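Local coordinates for protein COBE (Pseudomonas aeruginosa, PDB 2W6K) that probably acts in cobalamin (vitamin B12) biosynthesis and belongs to the CbiG C-terminal family, at residues A[13-17]-A[102-107]; A[42-48]-A[63-69]; A[82-86]-A[108-113]; A[117-122]-A[134-139]. All coordinates share one frame; numbering follows the deposited sequence.

Interaction 1: residues A[13-17]-A[102-107]; sequences IAGIG and VAEAAA. With SO4 (sulfate ion), chain B.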
loop_
_atom_site.group_PDB
_atom_site.type_symbol
_atom_site.label_atom_id
_atom_site.label_comp_id
_atom_site.label_asym_id
_atom_site.label_seq_id
_atom_site.Cartn_x
_atom_site.Cartn_y
_atom_site.Cartn_z
ATOM N N ILE A 13 -2.258 -4.303 -3.901
ATOM C CA ILE A 13 -2.504 -3.253 -2.923
ATOM C C ILE A 13 -1.472 -2.155 -3.080
ATOM O O ILE A 13 -0.296 -2.459 -3.224
ATOM C CB ILE A 13 -2.378 -3.785 -1.493
ATOM C CG1 ILE A 13 -3.366 -4.950 -1.223
ATOM C CG2 ILE A 13 -2.567 -2.670 -0.454
ATOM C CD1 ILE A 13 -4.830 -4.564 -1.428
ATOM N N ALA A 14 -1.912 -0.906 -2.998
ATOM C CA ALA A 14 -0.940 0.212 -2.980
ATOM C C ALA A 14 -0.912 0.811 -1.589
ATOM O O ALA A 14 -1.951 1.255 -1.120
ATOM C CB ALA A 14 -1.327 1.273 -3.977
ATOM N N GLY A 15 0.272 0.853 -0.956
ATOM C CA GLY A 15 0.448 1.489 0.340
ATOM C C GLY A 15 0.973 2.893 0.110
ATOM O O GLY A 15 1.783 3.117 -0.808
ATOM N N ILE A 16 0.479 3.851 0.887
ATOM C CA ILE A 16 0.819 5.261 0.628
ATOM C C ILE A 16 1.155 5.956 1.937
ATOM O O ILE A 16 0.423 5.815 2.909
ATOM C CB ILE A 16 -0.375 6.016 -0.036
ATOM C CG1 ILE A 16 -0.738 5.363 -1.376
ATOM C CG2 ILE A 16 -0.018 7.550 -0.203
ATOM C CD1 ILE A 16 -1.919 6.025 -2.174
ATOM N N GLY A 17 2.243 6.734 1.930
ATOM C CA GLY A 17 2.626 7.597 3.055
ATOM C C GLY A 17 2.919 8.947 2.443
ATOM O O GLY A 17 3.501 9.014 1.347
ATOM N N VAL A 102 5.745 3.544 6.000
ATOM C CA VAL A 102 4.293 3.433 6.001
ATOM C C VAL A 102 3.832 2.785 4.709
ATOM O O VAL A 102 2.963 1.917 4.739
ATOM C CB VAL A 102 3.598 4.803 6.228
ATOM C CG1 VAL A 102 2.112 4.738 5.897
ATOM C CG2 VAL A 102 3.843 5.255 7.656
ATOM N N ALA A 103 4.384 3.227 3.583
ATOM C CA ALA A 103 3.903 2.698 2.284
ATOM C C ALA A 103 4.145 1.198 2.179
ATOM O O ALA A 103 3.264 0.432 1.781
ATOM C CB ALA A 103 4.587 3.424 1.137
ATOM N N GLU A 104 5.363 0.770 2.493
ATOM C CA GLU A 104 5.715 -0.641 2.351
ATOM C C GLU A 104 4.961 -1.518 3.374
ATOM O O GLU A 104 4.372 -2.538 3.015
ATOM C CB GLU A 104 7.225 -0.815 2.467
ATOM C CG GLU A 104 7.922 -0.187 1.297
ATOM C CD GLU A 104 9.434 -0.342 1.286
ATOM O OE1 GLU A 104 9.996 -0.804 2.288
ATOM O OE2 GLU A 104 10.040 0.046 0.248
ATOM N N ALA A 105 4.949 -1.085 4.624
ATOM C CA ALA A 105 4.273 -1.864 5.683
ATOM C C ALA A 105 2.784 -1.923 5.485
ATOM O O ALA A 105 2.205 -2.982 5.688
ATOM C CB ALA A 105 4.604 -1.324 7.074
ATOM N N ALA A 106 2.164 -0.816 5.053
ATOM C CA ALA A 106 0.691 -0.799 4.892
ATOM C C ALA A 106 0.269 -1.682 3.709
ATOM O O ALA A 106 -0.746 -2.398 3.775
ATOM C CB ALA A 106 0.145 0.615 4.752
ATOM N N ALA A 107 1.077 -1.667 2.658
ATOM C CA ALA A 107 0.812 -2.506 1.490
ATOM C C ALA A 107 0.823 -3.994 1.874
ATOM O O ALA A 107 -0.133 -4.720 1.573
ATOM C CB ALA A 107 1.803 -2.198 0.349
HETATM S S SO4 B . 7.013 6.054 3.884
HETATM O O1 SO4 B . 7.519 7.393 3.441
HETATM O O2 SO4 B . 6.794 6.074 5.323
HETATM O O3 SO4 B . 8.028 5.073 3.559
HETATM O O4 SO4 B . 5.783 5.787 3.195
#
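Gly15 and Ala103 meet backbone to backbone in a buried helix-on-sheet contact near the centre of the chain, where helix 102-115 lies against the central strand 12-18. The two short segments run roughly antiparallel, at 146°, and their axes approach to 5.7 Å. Such closeness depends on small residues: Gly15 CA sits 3.3 Å from Ala103 O in a CA-H...O contact. One turn on, Ala107 CB packs 3.7 Å from Gly15 N. Ile13 CG2 rests near Ala107, 3.8 Å from Ala107 O and 4.5 Å from Ala107 CB. At the other end Val102 holds CG1 anti to its backbone N (chi1 166°), placing this methyl, Val102 CG1, 3.6 Å from Ile16 O and beside Gly17 CA. A sulfate, probably from the crystallisation liquor, occupies the N-terminal end of the helix: Val102 N donates to its O2 at 2.8 Å and Ala103 N to its O4 at 2.9 Å, while Ser101 and Lys125 add further bonds. The helix end would probably favour such an anion. Strand 12-18 is flanked in the sheet by strands 47-51 and 131-138, and the helix touches both, through Ala106 on Ala49 and Ala107 on Ala136.

Interaction 2: residues A[42-48]-A[63-69]; sequences LAELDAL and LATLLER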
loop_
_atom_site.group_PDB
_atom_site.type_symbol
_atom_site.label_atom_id
_atom_site.label_comp_id
_atom_site.label_asym_id
_atom_site.label_seq_id
_atom_site.Cartn_x
_atom_site.Cartn_y
_atom_site.Cartn_z
ATOM N N LEU A 42 -3.871 0.974 -13.250
ATOM C CA LEU A 42 -4.730 1.415 -12.144
ATOM C C LEU A 42 -5.988 0.578 -12.045
ATOM O O LEU A 42 -6.535 0.413 -10.963
ATOM C CB LEU A 42 -5.169 2.864 -12.342
ATOM C CG LEU A 42 -4.257 4.008 -11.956
ATOM C CD1 LEU A 42 -4.862 5.261 -12.611
ATOM C CD2 LEU A 42 -4.127 4.188 -10.445
ATOM N N ALA A 43 -6.480 0.073 -13.183
ATOM C CA ALA A 43 -7.648 -0.835 -13.181
ATOM C C ALA A 43 -7.468 -2.107 -12.330
ATOM O O ALA A 43 -8.434 -2.692 -11.839
ATOM C CB ALA A 43 -8.007 -1.210 -14.619
ATOM N N GLU A 44 -6.210 -2.505 -12.142
ATOM C CA GLU A 44 -5.870 -3.719 -11.429
ATOM C C GLU A 44 -5.803 -3.566 -9.914
ATOM O O GLU A 44 -5.820 -4.555 -9.188
ATOM C CB GLU A 44 -4.525 -4.246 -11.920
ATOM C CG GLU A 44 -4.564 -4.689 -13.355
ATOM C CD GLU A 44 -3.250 -5.276 -13.740
ATOM O OE1 GLU A 44 -2.461 -4.577 -14.406
ATOM O OE2 GLU A 44 -3.020 -6.421 -13.327
ATOM N N LEU A 45 -5.670 -2.333 -9.437
ATOM C CA LEU A 45 -5.629 -2.108 -7.991
ATOM C C LEU A 45 -6.899 -2.554 -7.311
ATOM O O LEU A 45 -7.985 -2.210 -7.765
ATOM C CB LEU A 45 -5.524 -0.612 -7.704
ATOM C CG LEU A 45 -4.212 0.098 -7.531
ATOM C CD1 LEU A 45 -4.541 1.432 -6.871
ATOM C CD2 LEU A 45 -3.234 -0.717 -6.676
ATOM N N ASP A 46 -6.762 -3.241 -6.186
ATOM C CA ASP A 46 -7.889 -3.613 -5.342
ATOM C C ASP A 46 -8.186 -2.626 -4.210
ATOM O O ASP A 46 -9.348 -2.420 -3.864
ATOM C CB ASP A 46 -7.690 -5.002 -4.792
ATOM C CG ASP A 46 -7.699 -6.043 -5.886
ATOM O OD1 ASP A 46 -8.798 -6.343 -6.406
ATOM O OD2 ASP A 46 -6.621 -6.538 -6.241
ATOM N N ALA A 47 -7.153 -2.034 -3.610
ATOM C CA ALA A 47 -7.381 -1.152 -2.457
ATOM C C ALA A 47 -6.158 -0.300 -2.204
ATOM O O ALA A 47 -5.069 -0.632 -2.676
ATOM C CB ALA A 47 -7.652 -1.976 -1.233
ATOM N N LEU A 48 -6.341 0.750 -1.405
ATOM C CA LEU A 48 -5.217 1.564 -0.971
ATOM C C LEU A 48 -5.057 1.320 0.530
ATOM O O LEU A 48 -6.031 0.969 1.215
ATOM C CB LEU A 48 -5.492 3.048 -1.167
ATOM C CG LEU A 48 -5.923 3.536 -2.557
ATOM C CD1 LEU A 48 -6.316 4.946 -2.407
ATOM C CD2 LEU A 48 -4.736 3.375 -3.528
ATOM N N LEU A 63 -8.769 10.359 -3.231
ATOM C CA LEU A 63 -8.185 9.369 -4.167
ATOM C C LEU A 63 -9.007 8.095 -4.182
ATOM O O LEU A 63 -9.283 7.530 -5.253
ATOM C CB LEU A 63 -6.721 9.042 -3.802
ATOM C CG LEU A 63 -6.029 8.096 -4.790
ATOM C CD1 LEU A 63 -6.065 8.648 -6.223
ATOM C CD2 LEU A 63 -4.595 7.908 -4.335
ATOM N N ALA A 64 -9.433 7.646 -3.002
ATOM C CA ALA A 64 -10.247 6.423 -2.939
ATOM C C ALA A 64 -11.546 6.649 -3.735
ATOM O O ALA A 64 -11.977 5.792 -4.471
ATOM C CB ALA A 64 -10.555 6.034 -1.513
ATOM N N THR A 65 -12.129 7.830 -3.609
ATOM C CA THR A 65 -13.384 8.118 -4.288
ATOM C C THR A 65 -13.188 8.139 -5.794
ATOM O O THR A 65 -14.000 7.552 -6.535
ATOM C CB THR A 65 -13.991 9.425 -3.773
ATOM O OG1 THR A 65 -14.517 9.177 -2.461
ATOM C CG2 THR A 65 -15.151 9.895 -4.688
ATOM N N LEU A 66 -12.112 8.774 -6.242
ATOM C CA LEU A 66 -11.755 8.779 -7.677
ATOM C C LEU A 66 -11.646 7.365 -8.230
ATOM O O LEU A 66 -12.148 7.069 -9.313
ATOM C CB LEU A 66 -10.405 9.466 -7.872
ATOM C CG LEU A 66 -10.483 10.987 -7.684
ATOM C CD1 LEU A 66 -9.081 11.569 -7.635
ATOM C CD2 LEU A 66 -11.316 11.620 -8.816
ATOM N N LEU A 67 -10.955 6.504 -7.490
ATOM C CA LEU A 67 -10.724 5.128 -7.909
ATOM C C LEU A 67 -11.931 4.234 -7.744
ATOM O O LEU A 67 -11.930 3.094 -8.238
ATOM C CB LEU A 67 -9.565 4.521 -7.099
ATOM C CG LEU A 67 -8.190 5.135 -7.366
ATOM C CD1 LEU A 67 -7.167 4.701 -6.347
ATOM C CD2 LEU A 67 -7.757 4.706 -8.760
ATOM N N GLU A 68 -12.945 4.717 -7.023
ATOM C CA GLU A 68 -14.078 3.862 -6.603
ATOM C C GLU A 68 -13.619 2.560 -5.921
ATOM O O GLU A 68 -14.185 1.473 -6.152
ATOM C CB GLU A 68 -15.021 3.574 -7.787
ATOM C CG GLU A 68 -15.344 4.820 -8.583
ATOM C CD GLU A 68 -16.476 4.638 -9.578
ATOM O OE1 GLU A 68 -16.449 3.679 -10.394
ATOM O OE2 GLU A 68 -17.393 5.480 -9.547
ATOM N N ARG A 69 -12.606 2.696 -5.057
ATOM C CA ARG A 69 -11.907 1.591 -4.431
ATOM C C ARG A 69 -11.617 2.036 -2.990
ATOM O O ARG A 69 -11.423 3.238 -2.732
ATOM C CB ARG A 69 -10.568 1.378 -5.147
ATOM C CG ARG A 69 -10.240 -0.040 -5.643
ATOM C CD ARG A 69 -10.633 -0.358 -7.118
ATOM N NE ARG A 69 -10.522 0.740 -8.098
ATOM C CZ ARG A 69 -9.667 0.788 -9.117
ATOM N NH1 ARG A 69 -8.765 -0.187 -9.326
ATOM N NH2 ARG A 69 -9.695 1.843 -9.919
#
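Leu48 and Leu67 cross at about a right angle in the apolar centre, with Leu48 CD2 4.0 Å from Leu67 CD1. Leu48 CD1 reaches on to Leu63 CD2 at 3.9 Å, so its two methyls meet residues one helical turn apart. Leu42 closes the other flank, with Leu42 CD2 4.0 Å from Leu67 CD2, and Leu45 packs against Leu67 CD1. Leu48 joins the first strand to the helix of a beta-alpha-beta unit formed by strand 47-51, helix 58-67 and strand 71-74; Leu42 and Leu45 bring in the turn that leads to that strand. The helix ends in a Schellman motif, with Glu68 at positive phi, and the chain then turns Arg69 back toward the residues before strand 47-51. Bent at chi2 and chi3, the arginine passes Arg69 CG 3.1 Å from Asp46 O and brings its guanidinium to the carbonyls of the 3-10 turn. Arg69 NH1 donates to Leu42 O at 2.8 Å, in the carbonyl plane, and to Leu45 O at 2.7 Å. Leu42 O also accepts from Leu45 N, closing the 3-10 turn. Side-on, Arg69 NE and NH2 grip one atom, Leu67 O, with Arg69 NE 2.7 Å from Leu67 O, which holds the guanidinium's rotation.

Interaction 3: residues A[82-86]-A[108-113]; sequences YEPRL and LALAER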
loop_
_atom_site.group_PDB
_atom_site.type_symbol
_atom_site.label_atom_id
_atom_site.label_comp_id
_atom_site.label_asym_id
_atom_site.label_seq_id
_atom_site.Cartn_x
_atom_site.Cartn_y
_atom_site.Cartn_z
ATOM N N TYR A 82 5.609 -5.910 10.317
ATOM C CA TYR A 82 6.230 -6.070 8.985
ATOM C C TYR A 82 7.620 -5.422 8.872
ATOM O O TYR A 82 8.274 -5.501 7.829
ATOM C CB TYR A 82 5.265 -5.553 7.893
ATOM C CG TYR A 82 4.011 -6.399 7.804
ATOM C CD1 TYR A 82 3.968 -7.517 6.966
ATOM C CD2 TYR A 82 2.897 -6.125 8.602
ATOM C CE1 TYR A 82 2.853 -8.318 6.898
ATOM C CE2 TYR A 82 1.772 -6.936 8.556
ATOM C CZ TYR A 82 1.754 -8.023 7.689
ATOM O OH TYR A 82 0.653 -8.847 7.595
ATOM N N GLU A 83 8.080 -4.819 9.968
ATOM C CA GLU A 83 9.419 -4.248 10.067
ATOM C C GLU A 83 10.534 -5.091 9.441
ATOM O O GLU A 83 11.360 -4.559 8.684
ATOM C CB GLU A 83 9.769 -3.986 11.535
ATOM C CG GLU A 83 9.333 -2.650 12.068
ATOM C CD GLU A 83 9.838 -1.494 11.221
ATOM O OE1 GLU A 83 9.003 -0.669 10.841
ATOM O OE2 GLU A 83 11.056 -1.426 10.942
ATOM N N PRO A 84 10.609 -6.395 9.798
ATOM C CA PRO A 84 11.690 -7.249 9.296
ATOM C C PRO A 84 11.670 -7.462 7.788
ATOM O O PRO A 84 12.652 -7.963 7.228
ATOM C CB PRO A 84 11.420 -8.603 9.980
ATOM C CG PRO A 84 10.581 -8.293 11.153
ATOM C CD PRO A 84 9.741 -7.124 10.754
ATOM N N ARG A 85 10.561 -7.089 7.149
ATOM C CA ARG A 85 10.370 -7.362 5.733
ATOM C C ARG A 85 10.467 -6.120 4.868
ATOM O O ARG A 85 10.432 -6.219 3.662
ATOM C CB ARG A 85 9.032 -8.055 5.501
ATOM C CG ARG A 85 8.938 -9.432 6.133
ATOM C CD ARG A 85 7.502 -9.875 6.230
ATOM N NE ARG A 85 6.964 -10.229 4.915
ATOM C CZ ARG A 85 5.717 -10.638 4.690
ATOM N NH1 ARG A 85 5.334 -10.932 3.456
ATOM N NH2 ARG A 85 4.856 -10.755 5.687
ATOM N N LEU A 86 10.613 -4.953 5.488
ATOM C CA LEU A 86 10.651 -3.704 4.731
ATOM C C LEU A 86 11.912 -3.544 3.903
ATOM O O LEU A 86 12.986 -4.065 4.246
ATOM C CB LEU A 86 10.475 -2.494 5.672
ATOM C CG LEU A 86 9.189 -2.587 6.503
ATOM C CD1 LEU A 86 9.051 -1.327 7.353
ATOM C CD2 LEU A 86 7.920 -2.822 5.683
ATOM N N LEU A 108 1.888 -4.437 2.545
ATOM C CA LEU A 108 2.008 -5.816 2.958
ATOM C C LEU A 108 0.867 -6.192 3.907
ATOM O O LEU A 108 0.223 -7.236 3.722
ATOM C CB LEU A 108 3.357 -6.030 3.638
ATOM C CG LEU A 108 4.560 -6.089 2.700
ATOM C CD1 LEU A 108 5.824 -6.039 3.543
ATOM C CD2 LEU A 108 4.484 -7.372 1.851
ATOM N N ALA A 109 0.644 -5.358 4.925
ATOM C CA ALA A 109 -0.367 -5.621 5.974
ATOM C C ALA A 109 -1.756 -5.815 5.419
ATOM O O ALA A 109 -2.418 -6.815 5.740
ATOM C CB ALA A 109 -0.346 -4.526 7.049
ATOM N N LEU A 110 -2.195 -4.902 4.553
ATOM C CA LEU A 110 -3.520 -4.998 3.988
ATOM C C LEU A 110 -3.622 -6.199 3.044
ATOM O O LEU A 110 -4.639 -6.899 3.046
ATOM C CB LEU A 110 -3.924 -3.701 3.273
ATOM C CG LEU A 110 -5.366 -3.680 2.769
ATOM C CD1 LEU A 110 -6.358 -3.840 3.969
ATOM C CD2 LEU A 110 -5.670 -2.418 2.003
ATOM N N ALA A 111 -2.593 -6.440 2.235
ATOM C CA ALA A 111 -2.661 -7.560 1.281
ATOM C C ALA A 111 -2.864 -8.874 2.028
ATOM O O ALA A 111 -3.690 -9.702 1.629
ATOM C CB ALA A 111 -1.403 -7.627 0.425
ATOM N N GLU A 112 -2.144 -9.038 3.127
ATOM C CA GLU A 112 -2.210 -10.305 3.900
ATOM C C GLU A 112 -3.533 -10.461 4.620
ATOM O O GLU A 112 -4.027 -11.587 4.751
ATOM C CB GLU A 112 -1.027 -10.438 4.866
ATOM C CG GLU A 112 0.297 -10.532 4.126
ATOM C CD GLU A 112 1.448 -11.054 4.968
ATOM O OE1 GLU A 112 1.346 -10.998 6.206
ATOM O OE2 GLU A 112 2.458 -11.480 4.357
ATOM N N ARG A 113 -4.104 -9.348 5.095
ATOM C CA ARG A 113 -5.418 -9.359 5.750
ATOM C C ARG A 113 -6.592 -9.645 4.849
ATOM O O ARG A 113 -7.496 -10.404 5.245
ATOM C CB ARG A 113 -5.664 -8.061 6.532
ATOM C CG ARG A 113 -4.934 -8.125 7.805
ATOM C CD ARG A 113 -4.626 -6.822 8.467
ATOM N NE ARG A 113 -3.907 -7.185 9.676
ATOM C CZ ARG A 113 -2.643 -7.597 9.709
ATOM N NH1 ARG A 113 -2.108 -7.944 10.866
ATOM N NH2 ARG A 113 -1.909 -7.663 8.594
#
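Tyr82 lays one face of its ring over the backbone of helix 102-115, with Ala109 N 4.0 Å above the ring centre and Leu108 C nearer the rim. On the same face Leu108 CB lies 3.7 Å from Tyr82 CD1 and Ala109 CB 3.5 Å from Tyr82 CE2; Glu112 and Arg113 take the hydroxyl edge. With CG anti to the carbonyl carbon (chi1 -66°), the ring reaches along the helix until its hydroxyl stands between these two. Tyr82 OH donates to Glu112 OE1 at 2.7 Å, meeting the carboxylate from above its plane; ring and carboxylate are turned 68° apart. Arg113 NH2 donates to Tyr82 OH at 3.0 Å, with the oxygen in the guanidinium plane. The same NH2 also donates to Ala109 O, so a carbonyl of the previous turn helps to orient the arginine.

This is the face of helix 102-115 covered by the loop between helices 76-80 and 91-97, whose residues 83-85 form a short 3-10 turn. From that turn Arg85 comes toward Glu112 from the opposite direction. Arg85 is modelled in two positions; in the one described, its end-on pair NH1 and NH2 forms a salt bridge to Glu112 OE2, with Arg85 NH2 2.8 Å from Glu112 OE2, a bond less certain for that reason. The oxygen lies in the guanidinium plane, whereas the two nitrogens reach it on its syn side and from the same face of the carboxylate. Leu108 CD2 approaches Arg85 NH1 obliquely, at 4.0 Å. Glu112 OE2 also accepts from Ala119 N of strand 119-127.

Interaction 4: residues A[117-122]-A[134-139]; sequences GRADLL and ALARLL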
loop_
_atom_site.group_PDB
_atom_site.type_symbol
_atom_site.label_atom_id
_atom_site.label_comp_id
_atom_site.label_asym_id
_atom_site.label_seq_id
_atom_site.Cartn_x
_atom_site.Cartn_y
_atom_site.Cartn_z
ATOM N N GLY A 117 -2.997 -14.900 3.309
ATOM C CA GLY A 117 -1.748 -15.615 3.106
ATOM C C GLY A 117 -0.642 -14.596 2.936
ATOM O O GLY A 117 -0.884 -13.383 3.047
ATOM N N ARG A 118 0.547 -15.082 2.607
ATOM C CA ARG A 118 1.740 -14.242 2.504
ATOM C C ARG A 118 1.667 -13.305 1.314
ATOM O O ARG A 118 1.267 -13.696 0.219
ATOM C CB ARG A 118 2.978 -15.145 2.383
ATOM C CG ARG A 118 4.248 -14.469 1.909
ATOM C CD ARG A 118 5.438 -15.278 2.374
ATOM N NE ARG A 118 5.814 -14.910 3.739
ATOM C CZ ARG A 118 6.931 -14.264 4.056
ATOM N NH1 ARG A 118 7.799 -13.927 3.110
ATOM N NH2 ARG A 118 7.187 -13.969 5.327
ATOM N N ALA A 119 2.043 -12.051 1.547
ATOM C CA ALA A 119 2.182 -11.107 0.454
ATOM C C ALA A 119 3.661 -10.706 0.280
ATOM O O ALA A 119 4.483 -10.901 1.193
ATOM C CB ALA A 119 1.298 -9.882 0.690
ATOM N N ASP A 120 3.983 -10.188 -0.901
ATOM C CA ASP A 120 5.338 -9.732 -1.218
ATOM C C ASP A 120 5.248 -8.344 -1.833
ATOM O O ASP A 120 4.323 -8.036 -2.602
ATOM C CB ASP A 120 6.008 -10.707 -2.208
ATOM C CG ASP A 120 6.720 -11.873 -1.524
ATOM O OD1 ASP A 120 6.734 -11.974 -0.275
ATOM O OD2 ASP A 120 7.297 -12.696 -2.264
ATOM N N LEU A 121 6.221 -7.497 -1.530
ATOM C CA LEU A 121 6.306 -6.247 -2.246
ATOM C C LEU A 121 6.796 -6.496 -3.655
ATOM O O LEU A 121 7.662 -7.338 -3.866
ATOM C CB LEU A 121 7.285 -5.331 -1.536
ATOM C CG LEU A 121 6.808 -4.832 -0.166
ATOM C CD1 LEU A 121 7.979 -4.360 0.692
ATOM C CD2 LEU A 121 5.804 -3.712 -0.382
ATOM N N LEU A 122 6.253 -5.748 -4.606
ATOM C CA LEU A 122 6.693 -5.835 -6.022
ATOM C C LEU A 122 8.080 -5.256 -6.199
ATOM O O LEU A 122 8.840 -5.637 -7.117
ATOM C CB LEU A 122 5.686 -5.098 -6.904
ATOM C CG LEU A 122 4.460 -5.933 -7.269
ATOM C CD1 LEU A 122 3.577 -6.191 -6.086
ATOM C CD2 LEU A 122 3.736 -5.158 -8.346
ATOM N N ALA A 134 4.073 2.141 -2.362
ATOM C CA ALA A 134 4.593 0.784 -2.577
ATOM C C ALA A 134 3.467 -0.137 -3.015
ATOM O O ALA A 134 2.312 0.094 -2.696
ATOM C CB ALA A 134 5.248 0.236 -1.322
ATOM N N LEU A 135 3.834 -1.207 -3.681
ATOM C CA LEU A 135 2.831 -2.167 -4.186
ATOM C C LEU A 135 3.087 -3.542 -3.611
ATOM O O LEU A 135 4.224 -3.991 -3.551
ATOM C CB LEU A 135 2.858 -2.225 -5.726
ATOM C CG LEU A 135 2.701 -0.898 -6.483
ATOM C CD1 LEU A 135 2.910 -1.167 -7.989
ATOM C CD2 LEU A 135 1.322 -0.321 -6.206
ATOM N N ALA A 136 2.023 -4.213 -3.186
ATOM C CA ALA A 136 2.158 -5.576 -2.689
ATOM C C ALA A 136 1.155 -6.467 -3.384
ATOM O O ALA A 136 0.042 -6.050 -3.715
ATOM C CB ALA A 136 1.968 -5.641 -1.156
ATOM N N ARG A 137 1.562 -7.714 -3.604
ATOM C CA ARG A 137 0.725 -8.701 -4.271
ATOM C C ARG A 137 0.691 -10.015 -3.494
ATOM O O ARG A 137 1.694 -10.441 -2.921
ATOM C CB ARG A 137 1.220 -8.946 -5.697
ATOM C CG ARG A 137 2.730 -9.064 -5.819
ATOM C CD ARG A 137 3.122 -10.209 -6.739
ATOM N NE ARG A 137 4.492 -10.655 -6.502
ATOM C CZ ARG A 137 5.485 -10.516 -7.375
ATOM N NH1 ARG A 137 5.263 -9.940 -8.547
ATOM N NH2 ARG A 137 6.701 -10.952 -7.074
ATOM N N LEU A 138 -0.477 -10.647 -3.485
ATOM C CA LEU A 138 -0.678 -11.908 -2.825
ATOM C C LEU A 138 0.123 -12.950 -3.593
ATOM O O LEU A 138 -0.105 -13.181 -4.790
ATOM C CB LEU A 138 -2.165 -12.237 -2.804
ATOM C CG LEU A 138 -2.626 -13.252 -1.765
ATOM C CD1 LEU A 138 -2.372 -12.769 -0.320
ATOM C CD2 LEU A 138 -4.082 -13.553 -1.999
ATOM N N LEU A 139 1.085 -13.525 -2.885
ATOM C CA LEU A 139 2.100 -14.428 -3.413
ATOM C C LEU A 139 1.569 -15.850 -3.467
ATOM O O LEU A 139 1.545 -16.527 -2.432
ATOM C CB LEU A 139 3.289 -14.400 -2.449
ATOM C CG LEU A 139 4.764 -14.530 -2.815
ATOM C CD1 LEU A 139 5.478 -15.188 -1.641
ATOM C CD2 LEU A 139 5.038 -15.302 -4.104
HETATM O O HOH W 1 -0.426 -16.097 -0.972
#
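Asp120 and Arg137 face each other as a hydrogen-bonded pair of an antiparallel hairpin, exchanging two backbone bonds: Asp120 N donates to Arg137 O at 3.1 Å and Arg137 N to Asp120 O at 3.0 Å. Ala119 with Leu138 and Leu121 with Ala136 are the non-hydrogen-bonded pairs on either side. Beyond them the ladder resumes, with Leu122 N donating to Leu135 O at 2.9 Å and Leu139 N to Arg118 O at 3.1 Å. Arg118 O also accepts from a water. Three carbonyls receive CA-H...O contacts too; Leu121 CA, for example, approaches Leu135 O to 3.3 Å. The paired side chains divide between two faces, Asp120 and Arg137 on one, Ala119, Leu121, Ala136 and Leu138 on the other. From the latter, Leu121 leans across the ladder to bring Leu121 CD2 within 4.1 Å of Ala134 CB. Leu139 crosses the carboxylate of Asp120, and Leu122 CD2 packs 4.0 Å from Leu135 CB. Arg118 and Leu139 lie side by side, pointing the same way, with Arg118 CG against Leu139 CD1. Helix 102-115 covers the face carrying Ala119, Leu121 and Ala136, while Leu135 packs on helix 24-37. Strand 119-127 forms one margin of the sheet, and strand 131-138 bonds onward to strand 12-18 through Ala134 and Ala136.

Interaction 1 is the buried core, built from small residues and backbone. Interactions 2, 3 and 4 are partly buried and add polar bonds. Interactions 1 and 3 use successive turns of helix 102-115, one against the sheet, the other beneath a covering loop with a less certain salt bridge. Interactions 1, 2 and 4 share the mixed sheet: strand 12-18 bonds to strand 47-51 through Ala14 N and Ala47 O, and to strand 131-138 through Gly15 N and Ala134 O. Interaction 2 gathers leucines round a carbonyl-bound arginine, whereas interaction 4 rests on a backbone ladder. Glu112 joins interactions 3 and 4; interactions 2 and 4 do not touch.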